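Local coordinates for protein peptidoglycan-N-acetylglucosamine deacetylase BC_1960 (Bacillus cereus, PDB 4L1G) that catalyses the zinc-dependent removal of acetyl groups from N-acetylglucosamine residues of bacterial cell-wall peptidoglycan and also acts on soluble chitin and N-acetylchitooligomers, at residues A[189-201]-A[211-225]. Residues are numbered along the deposited sequence; the frame is centred on the assembly and turned at random.
With ACT (acetate ion), chain F.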
# COMPACT_ATOMS: atom_id res chain seq x y z
N MET A 189 6.22 5.41 9.27
CA MET A 189 6.90 5.69 8.01
C MET A 189 5.86 5.85 6.91
O MET A 189 4.94 5.05 6.79
CB MET A 189 7.92 4.62 7.64
CG MET A 189 8.65 4.96 6.34
SD MET A 189 10.06 3.93 5.93
CE MET A 189 10.69 4.78 4.49
N ILE A 190 6.02 6.88 6.10
CA ILE A 190 5.10 7.14 5.01
C ILE A 190 5.71 6.73 3.68
O ILE A 190 6.80 7.18 3.31
CB ILE A 190 4.67 8.61 4.97
CG1 ILE A 190 3.84 8.93 6.22
CG2 ILE A 190 3.89 8.91 3.70
CD1 ILE A 190 3.14 10.26 6.18
N VAL A 191 5.02 5.85 2.96
CA VAL A 191 5.51 5.41 1.66
C VAL A 191 4.49 5.70 0.57
O VAL A 191 3.33 5.30 0.66
CB VAL A 191 5.86 3.90 1.65
CG1 VAL A 191 6.25 3.45 0.25
CG2 VAL A 191 6.98 3.62 2.64
N GLN A 192 4.94 6.43 -0.45
CA GLN A 192 4.10 6.69 -1.61
C GLN A 192 4.25 5.53 -2.59
O GLN A 192 4.08 4.37 -2.22
CB GLN A 192 4.50 8.01 -2.28
CG GLN A 192 4.51 9.21 -1.34
CD GLN A 192 3.12 9.79 -1.08
OE1 GLN A 192 2.11 9.13 -1.32
NE2 GLN A 192 3.08 11.02 -0.60
N TRP A 193 4.57 5.85 -3.84
CA TRP A 193 4.76 4.83 -4.86
C TRP A 193 5.61 5.38 -6.01
O TRP A 193 5.84 6.59 -6.09
CB TRP A 193 3.41 4.31 -5.38
CG TRP A 193 2.54 5.38 -5.98
CD1 TRP A 193 2.49 5.75 -7.30
CD2 TRP A 193 1.59 6.21 -5.30
NE1 TRP A 193 1.57 6.75 -7.47
CE2 TRP A 193 1.01 7.05 -6.26
CE3 TRP A 193 1.18 6.31 -3.97
CZ2 TRP A 193 0.03 8.00 -5.94
CZ3 TRP A 193 0.21 7.26 -3.64
CH2 TRP A 193 -0.35 8.08 -4.62
N SER A 194 6.07 4.49 -6.88
CA SER A 194 6.89 4.91 -8.02
C SER A 194 6.39 4.32 -9.33
O SER A 194 6.81 4.75 -10.41
CB SER A 194 8.36 4.54 -7.79
OG SER A 194 8.55 3.13 -7.83
N VAL A 195 5.50 3.34 -9.25
CA VAL A 195 4.85 2.79 -10.43
C VAL A 195 3.33 2.81 -10.26
O VAL A 195 2.78 2.10 -9.42
CB VAL A 195 5.31 1.34 -10.72
CG1 VAL A 195 4.57 0.78 -11.94
CG2 VAL A 195 6.82 1.30 -10.94
N ASP A 196 2.66 3.64 -11.05
CA ASP A 196 1.21 3.77 -10.96
C ASP A 196 0.51 3.02 -12.09
O ASP A 196 0.72 3.32 -13.26
CB ASP A 196 0.81 5.25 -10.97
CG ASP A 196 -0.66 5.46 -10.66
OD1 ASP A 196 -1.34 4.48 -10.28
OD2 ASP A 196 -1.13 6.61 -10.77
N THR A 197 -0.32 2.05 -11.71
CA THR A 197 -1.03 1.23 -12.69
C THR A 197 -2.26 1.94 -13.23
O THR A 197 -2.86 1.48 -14.20
CB THR A 197 -1.48 -0.11 -12.08
OG1 THR A 197 -2.45 0.13 -11.05
CG2 THR A 197 -0.30 -0.87 -11.49
N VAL A 198 -2.63 3.05 -12.59
CA VAL A 198 -3.91 3.75 -12.84
C VAL A 198 -5.08 2.79 -13.08
O VAL A 198 -5.92 3.02 -13.96
CB VAL A 198 -3.80 4.86 -13.94
CG1 VAL A 198 -2.84 5.96 -13.51
CG2 VAL A 198 -3.39 4.29 -15.30
N ASP A 199 -5.14 1.73 -12.28
CA ASP A 199 -6.11 0.66 -12.46
C ASP A 199 -7.55 1.07 -12.17
O ASP A 199 -8.49 0.42 -12.62
CB ASP A 199 -5.71 -0.58 -11.64
CG ASP A 199 -5.54 -0.28 -10.16
OD1 ASP A 199 -5.44 0.90 -9.78
OD2 ASP A 199 -5.48 -1.24 -9.37
N TRP A 200 -7.71 2.17 -11.43
CA TRP A 200 -9.04 2.67 -11.09
C TRP A 200 -9.79 3.17 -12.32
O TRP A 200 -11.01 3.31 -12.29
CB TRP A 200 -8.93 3.78 -10.04
CG TRP A 200 -8.00 4.89 -10.45
CD1 TRP A 200 -6.66 4.96 -10.21
CD2 TRP A 200 -8.35 6.08 -11.17
NE1 TRP A 200 -6.15 6.12 -10.73
CE2 TRP A 200 -7.17 6.83 -11.33
CE3 TRP A 200 -9.54 6.58 -11.69
CZ2 TRP A 200 -7.14 8.05 -11.99
CZ3 TRP A 200 -9.52 7.80 -12.35
CH2 TRP A 200 -8.33 8.52 -12.49
N LYS A 201 -9.05 3.44 -13.40
CA LYS A 201 -9.65 3.89 -14.65
C LYS A 201 -10.33 2.75 -15.40
O LYS A 201 -10.97 2.97 -16.43
CB LYS A 201 -8.60 4.54 -15.55
CG LYS A 201 -8.04 5.85 -15.03
CD LYS A 201 -7.11 6.49 -16.05
CE LYS A 201 -6.62 7.85 -15.56
NZ LYS A 201 -5.71 8.49 -16.56
N ASN A 211 2.36 -1.51 -18.75
CA ASN A 211 2.73 -0.33 -17.98
C ASN A 211 3.73 -0.68 -16.88
O ASN A 211 4.80 -0.09 -16.79
CB ASN A 211 1.47 0.31 -17.39
CG ASN A 211 1.78 1.49 -16.48
OD1 ASN A 211 2.84 2.11 -16.57
ND2 ASN A 211 0.84 1.81 -15.60
N VAL A 212 3.36 -1.65 -16.05
CA VAL A 212 4.20 -2.07 -14.93
C VAL A 212 5.57 -2.58 -15.38
O VAL A 212 6.60 -2.17 -14.83
CB VAL A 212 3.51 -3.16 -14.07
CG1 VAL A 212 4.48 -3.74 -13.05
CG2 VAL A 212 2.29 -2.58 -13.37
N LEU A 213 5.59 -3.46 -16.38
CA LEU A 213 6.83 -4.04 -16.86
C LEU A 213 7.73 -3.01 -17.54
O LEU A 213 8.95 -3.16 -17.57
CB LEU A 213 6.56 -5.20 -17.82
CG LEU A 213 6.61 -6.61 -17.22
CD1 LEU A 213 8.01 -6.91 -16.71
CD2 LEU A 213 5.59 -6.76 -16.11
N GLY A 214 7.12 -1.96 -18.08
CA GLY A 214 7.87 -0.93 -18.77
C GLY A 214 8.47 0.09 -17.82
O GLY A 214 9.40 0.81 -18.19
N ASN A 215 7.94 0.16 -16.60
CA ASN A 215 8.36 1.20 -15.66
C ASN A 215 8.89 0.68 -14.31
O ASN A 215 9.13 1.47 -13.40
CB ASN A 215 7.23 2.20 -15.42
CG ASN A 215 6.81 2.92 -16.68
OD1 ASN A 215 7.45 3.89 -17.10
ND2 ASN A 215 5.74 2.45 -17.31
N SER A 216 9.05 -0.63 -14.20
CA SER A 216 9.52 -1.22 -12.94
C SER A 216 11.03 -1.43 -12.91
O SER A 216 11.63 -1.90 -13.88
CB SER A 216 8.79 -2.53 -12.63
OG SER A 216 7.44 -2.28 -12.27
N PHE A 217 11.63 -1.09 -11.78
CA PHE A 217 13.07 -1.21 -11.58
C PHE A 217 13.31 -1.82 -10.20
O PHE A 217 12.37 -1.93 -9.41
CB PHE A 217 13.72 0.17 -11.66
CG PHE A 217 13.56 0.83 -13.00
CD1 PHE A 217 14.51 0.65 -13.99
CD2 PHE A 217 12.45 1.62 -13.27
CE1 PHE A 217 14.36 1.25 -15.23
CE2 PHE A 217 12.30 2.22 -14.50
CZ PHE A 217 13.25 2.04 -15.48
N PRO A 218 14.55 -2.23 -9.91
CA PRO A 218 14.88 -2.61 -8.53
C PRO A 218 14.49 -1.50 -7.56
O PRO A 218 14.94 -0.36 -7.71
CB PRO A 218 16.40 -2.76 -8.58
CG PRO A 218 16.68 -3.21 -9.97
CD PRO A 218 15.66 -2.52 -10.84
N GLY A 219 13.66 -1.83 -6.58
CA GLY A 219 13.22 -0.86 -5.59
C GLY A 219 11.84 -0.27 -5.87
O GLY A 219 11.32 0.48 -5.05
N SER A 220 11.26 -0.62 -7.01
CA SER A 220 9.96 -0.08 -7.40
C SER A 220 8.83 -0.43 -6.43
O SER A 220 8.69 -1.58 -6.01
CB SER A 220 9.58 -0.54 -8.82
OG SER A 220 10.40 0.06 -9.80
N VAL A 221 8.04 0.58 -6.08
CA VAL A 221 6.82 0.36 -5.32
C VAL A 221 5.62 0.56 -6.24
O VAL A 221 5.38 1.66 -6.74
CB VAL A 221 6.72 1.30 -4.10
CG1 VAL A 221 5.38 1.14 -3.41
CG2 VAL A 221 7.86 1.03 -3.13
N ILE A 222 4.88 -0.52 -6.47
CA ILE A 222 3.77 -0.51 -7.42
C ILE A 222 2.45 -0.20 -6.71
O ILE A 222 2.22 -0.66 -5.59
CB ILE A 222 3.68 -1.88 -8.13
CG1 ILE A 222 5.03 -2.22 -8.77
CG2 ILE A 222 2.57 -1.88 -9.17
CD1 ILE A 222 5.16 -3.67 -9.20
N LEU A 223 1.61 0.59 -7.36
CA LEU A 223 0.31 0.96 -6.79
C LEU A 223 -0.87 0.32 -7.51
O LEU A 223 -1.09 0.54 -8.70
CB LEU A 223 0.12 2.48 -6.79
CG LEU A 223 -1.27 2.97 -6.36
CD1 LEU A 223 -1.51 2.69 -4.88
CD2 LEU A 223 -1.47 4.44 -6.67
N GLN A 224 -1.63 -0.48 -6.77
CA GLN A 224 -2.90 -1.01 -7.25
C GLN A 224 -3.99 -0.75 -6.21
O GLN A 224 -3.70 -0.30 -5.10
CB GLN A 224 -2.79 -2.50 -7.56
CG GLN A 224 -2.04 -2.80 -8.84
CD GLN A 224 -1.76 -4.27 -9.02
OE1 GLN A 224 -0.87 -4.83 -8.38
NE2 GLN A 224 -2.53 -4.92 -9.90
N HIS A 225 -5.24 -1.03 -6.57
CA HIS A 225 -6.36 -0.75 -5.68
C HIS A 225 -7.26 -1.96 -5.46
O HIS A 225 -7.38 -2.83 -6.33
CB HIS A 225 -7.21 0.41 -6.22
CG HIS A 225 -6.50 1.73 -6.20
ND1 HIS A 225 -5.71 2.17 -7.24
CD2 HIS A 225 -6.46 2.71 -5.26
CE1 HIS A 225 -5.22 3.36 -6.94
NE2 HIS A 225 -5.65 3.71 -5.75
C ACT F . -4.64 6.54 -3.31
O ACT F . -5.45 7.42 -3.68
OXT ACT F . -5.02 5.36 -3.47
CH3 ACT F . -3.31 6.87 -2.70
O HOH W 1 10.44 2.66 -9.59
O HOH W 2 9.31 4.10 -11.87
O HOH W 3 -1.60 1.25 -16.59
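Asp199 grips His225 with both carboxylate oxygens, each through its syn lone pair. Asp199 OD1 accepts from ring atom ND1 of His225 at 2.9 Å, almost straight (171°) and close to the imidazole plane, while Asp199 OD2 takes the backbone N of His225 at 2.8 Å. The aspartate manages this with chi1 at 56°, its CG lodged between its own N and carbonyl carbon. Beside it, Trp200 and the imidazole form an offset edge-to-face pair, the tryptophan edge toward the imidazole face and the planes at 89°. The other ring nitrogen, NE2, donates to an acetate ion, probably a crystallisation component. The CD2 methyl of Leu223 sits over the Trp193 indole in a CH-pi contact, 3.8 Å from the centroid of the five-membered ring, and the acetate methyl also touches this indole.

Most of these groups flank a short parallel pairing of strands 195-196 and 221-225. Val221 O receives N-H groups from both Ser194 and Val195, and Val195 O accepts from Leu223 N at 2.8 Å. Thr197 OG1 continues the join as donor to Leu223 O (2.7 Å). On the helix side, Asn211 ND2 reaches Asp196 O at 2.8 Å, and Thr197 CG2 meets Val212 CG2, closing the beta-alpha-beta unit of strand 195-196, helix 205-215 and strand 221-225.

Farther out, Ser235 OG bonds to both Asp199 OD2 and Gln224 NE2 and probably helps to hold the carboxylate in place. ND1 is committed as donor to Asp199, which should restrict rotation of the imidazole and turn NE2 toward the acetate, an arrangement consistent with the predicted role of His225 as proton donor in this deacetylase barrel.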